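PDB 2DRH: 361aa long hypothetical D-aminopeptidase from Pyrococcus horikoshii, which is of unknown function but belongs to the S58 peptidase family and probably acts as an aminopeptidase. Local coordinates for residues S239-I243 and S277-V282. Sequence-based numbering, arbitrary orientation.
Sequences SIIMI and SGDIAV
Met242 and Ile280 hold the centre of a parallel strand pair: Met242 N donates to Ile280 O at 2.7 Å, while the flanking N-H groups of Ile280 and Val282 reach back to the carbonyls of Ile240 and Met242. Bent at chi2 and chi3 (145° and -80°), the Met242 chain curls over the sheet until CE lies 3.6 Å from Ile280 O. On the opposite face Ile241 and Ile280 stand side by side, pointing the same way, with CD1 of Ile241 against CB of Ile280, and Ile243 repeats this on Val282, CD1 to CB at 3.9 Å. At the Ser239 and Ser277 end of the pair, Ser277 OG donates to the syn side of Asp279 OD1 (2.6 Å), and the CG2 branch of Ile240 comes up to the same Asp279 OD1 (3.2 Å). With an alanine at Asp279 the Ser277 hydroxyl would probably lose the acceptor that fixes its rotation, and the CG2 branch of Ile240 its neighbour. The two strands are the parallel partners of a beta-alpha-beta unit whose connecting helix 252-268 packs on Met242 and Ala281; Val319 of helix 309-328 also touches Met242, Leu134 of strand 132-136 meets Ile241 and Ile280 on the other face, and strands 198-207 and 65-73 flank the pair in the sheet.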
ATOM      1  N   SER A 239       9.530  16.270 -11.539  1.00 20.06           N
ATOM      2  CA  SER A 239       8.744  15.238 -12.191  1.00 21.02           C
ATOM      3  C   SER A 239       9.649  14.290 -12.991  1.00 19.90           C
ATOM      4  O   SER A 239      10.614  14.726 -13.620  1.00 19.72           O
ATOM      5  CB  SER A 239       7.724  15.906 -13.111  1.00 23.32           C
ATOM      6  OG  SER A 239       7.025  14.964 -13.891  1.00 25.99           O
ATOM      7  N   ILE A 240       9.350  12.996 -12.954  1.00 19.86           N
ATOM      8  CA  ILE A 240      10.143  12.023 -13.710  1.00 19.21           C
ATOM      9  C   ILE A 240       9.524  10.630 -13.751  1.00 18.79           C
ATOM     10  O   ILE A 240       9.003  10.130 -12.756  1.00 20.33           O
ATOM     11  CB  ILE A 240      11.598  11.902 -13.164  1.00 19.44           C
ATOM     12  CG1 ILE A 240      12.335  10.773 -13.906  1.00 17.04           C
ATOM     13  CG2 ILE A 240      11.581  11.652 -11.658  1.00 18.02           C
ATOM     14  CD1 ILE A 240      13.775  10.573 -13.497  1.00 16.12           C
ATOM     15  N   ILE A 241       9.581  10.013 -14.925  1.00 18.67           N
ATOM     16  CA  ILE A 241       9.041   8.677 -15.103  1.00 18.71           C
ATOM     17  C   ILE A 241      10.207   7.766 -15.432  1.00 18.14           C
ATOM     18  O   ILE A 241      11.025   8.083 -16.296  1.00 18.34           O
ATOM     19  CB  ILE A 241       8.019   8.622 -16.270  1.00 19.32           C
ATOM     20  CG1 ILE A 241       6.877   9.623 -16.021  1.00 18.92           C
ATOM     21  CG2 ILE A 241       7.487   7.197 -16.428  1.00 16.18           C
ATOM     22  CD1 ILE A 241       6.089   9.382 -14.728  1.00 17.57           C
ATOM     23  N   MET A 242      10.291   6.641 -14.737  1.00 18.34           N
ATOM     24  CA  MET A 242      11.370   5.693 -14.977  1.00 20.54           C
ATOM     25  C   MET A 242      10.777   4.379 -15.441  1.00 19.04           C
ATOM     26  O   MET A 242       9.950   3.785 -14.754  1.00 21.32           O
ATOM     27  CB  MET A 242      12.196   5.497 -13.699  1.00 19.38           C
ATOM     28  CG  MET A 242      13.040   6.714 -13.348  1.00 19.03           C
ATOM     29  SD  MET A 242      13.224   7.012 -11.579  1.00 21.72           S
ATOM     30  CE  MET A 242      11.648   7.825 -11.264  1.00 21.26           C
ATOM     31  N   ILE A 243      11.183   3.942 -16.624  1.00 18.65           N
ATOM     32  CA  ILE A 243      10.679   2.689 -17.174  1.00 18.01           C
ATOM     33  C   ILE A 243      11.809   1.676 -17.160  1.00 18.85           C
ATOM     34  O   ILE A 243      12.848   1.872 -17.792  1.00 17.32           O
ATOM     35  CB  ILE A 243      10.176   2.870 -18.623  1.00 17.60           C
ATOM     36  CG1 ILE A 243       9.098   3.957 -18.668  1.00 16.36           C
ATOM     37  CG2 ILE A 243       9.616   1.549 -19.156  1.00 15.68           C
ATOM     38  CD1 ILE A 243       7.875   3.647 -17.825  1.00 17.94           C
ATOM     39  N   SER A 277       6.851  17.051  -7.537  1.00 19.20           N
ATOM     40  CA  SER A 277       7.527  16.204  -8.510  1.00 20.78           C
ATOM     41  C   SER A 277       6.910  14.815  -8.637  1.00 19.70           C
ATOM     42  O   SER A 277       6.955  14.008  -7.706  1.00 20.96           O
ATOM     43  CB  SER A 277       9.005  16.077  -8.153  1.00 20.75           C
ATOM     44  OG  SER A 277       9.726  15.484  -9.212  1.00 22.77           O
ATOM     45  N   GLY A 278       6.327  14.547  -9.797  1.00 17.40           N
ATOM     46  CA  GLY A 278       5.728  13.253 -10.038  1.00 18.42           C
ATOM     47  C   GLY A 278       6.793  12.224 -10.391  1.00 18.58           C
ATOM     48  O   GLY A 278       7.181  12.082 -11.552  1.00 15.50           O
ATOM     49  N   ASP A 279       7.271  11.516  -9.375  1.00 18.64           N
ATOM     50  CA  ASP A 279       8.294  10.499  -9.559  1.00 20.46           C
ATOM     51  C   ASP A 279       7.682   9.101  -9.497  1.00 20.75           C
ATOM     52  O   ASP A 279       7.169   8.670  -8.456  1.00 22.38           O
ATOM     53  CB  ASP A 279       9.369  10.664  -8.494  1.00 19.06           C
ATOM     54  CG  ASP A 279       9.987  12.054  -8.505  1.00 18.44           C
ATOM     55  OD1 ASP A 279       9.615  12.871  -9.377  1.00 17.49           O
ATOM     56  OD2 ASP A 279      10.850  12.331  -7.642  1.00 18.39           O
ATOM     57  N   ILE A 280       7.724   8.404 -10.628  1.00 19.48           N
ATOM     58  CA  ILE A 280       7.160   7.066 -10.722  1.00 17.55           C
ATOM     59  C   ILE A 280       8.023   6.130 -11.570  1.00 17.73           C
ATOM     60  O   ILE A 280       8.576   6.526 -12.600  1.00 16.30           O
ATOM     61  CB  ILE A 280       5.756   7.118 -11.335  1.00 18.17           C
ATOM     62  CG1 ILE A 280       4.826   7.925 -10.424  1.00 19.93           C
ATOM     63  CG2 ILE A 280       5.230   5.703 -11.568  1.00 16.04           C
ATOM     64  CD1 ILE A 280       3.460   8.123 -11.006  1.00 16.31           C
ATOM     65  N   ALA A 281       8.119   4.885 -11.122  1.00 17.88           N
ATOM     66  CA  ALA A 281       8.898   3.860 -11.802  1.00 17.67           C
ATOM     67  C   ALA A 281       8.017   2.679 -12.169  1.00 18.34           C
ATOM     68  O   ALA A 281       7.202   2.229 -11.367  1.00 16.57           O
ATOM     69  CB  ALA A 281      10.025   3.393 -10.900  1.00 17.42           C
ATOM     70  N   VAL A 282       8.174   2.187 -13.390  1.00 18.87           N
ATOM     71  CA  VAL A 282       7.414   1.035 -13.850  1.00 18.84           C
ATOM     72  C   VAL A 282       8.398  -0.021 -14.362  1.00 20.09           C
ATOM     73  O   VAL A 282       9.209   0.250 -15.241  1.00 19.17           O
ATOM     74  CB  VAL A 282       6.434   1.427 -14.973  1.00 20.25           C
ATOM     75  CG1 VAL A 282       5.766   0.186 -15.535  1.00 18.58           C
ATOM     76  CG2 VAL A 282       5.370   2.389 -14.426  1.00 20.00           C
TER
HETATM   77  O   HOH W   1       4.940  12.787 -13.090  1.00 22.25           O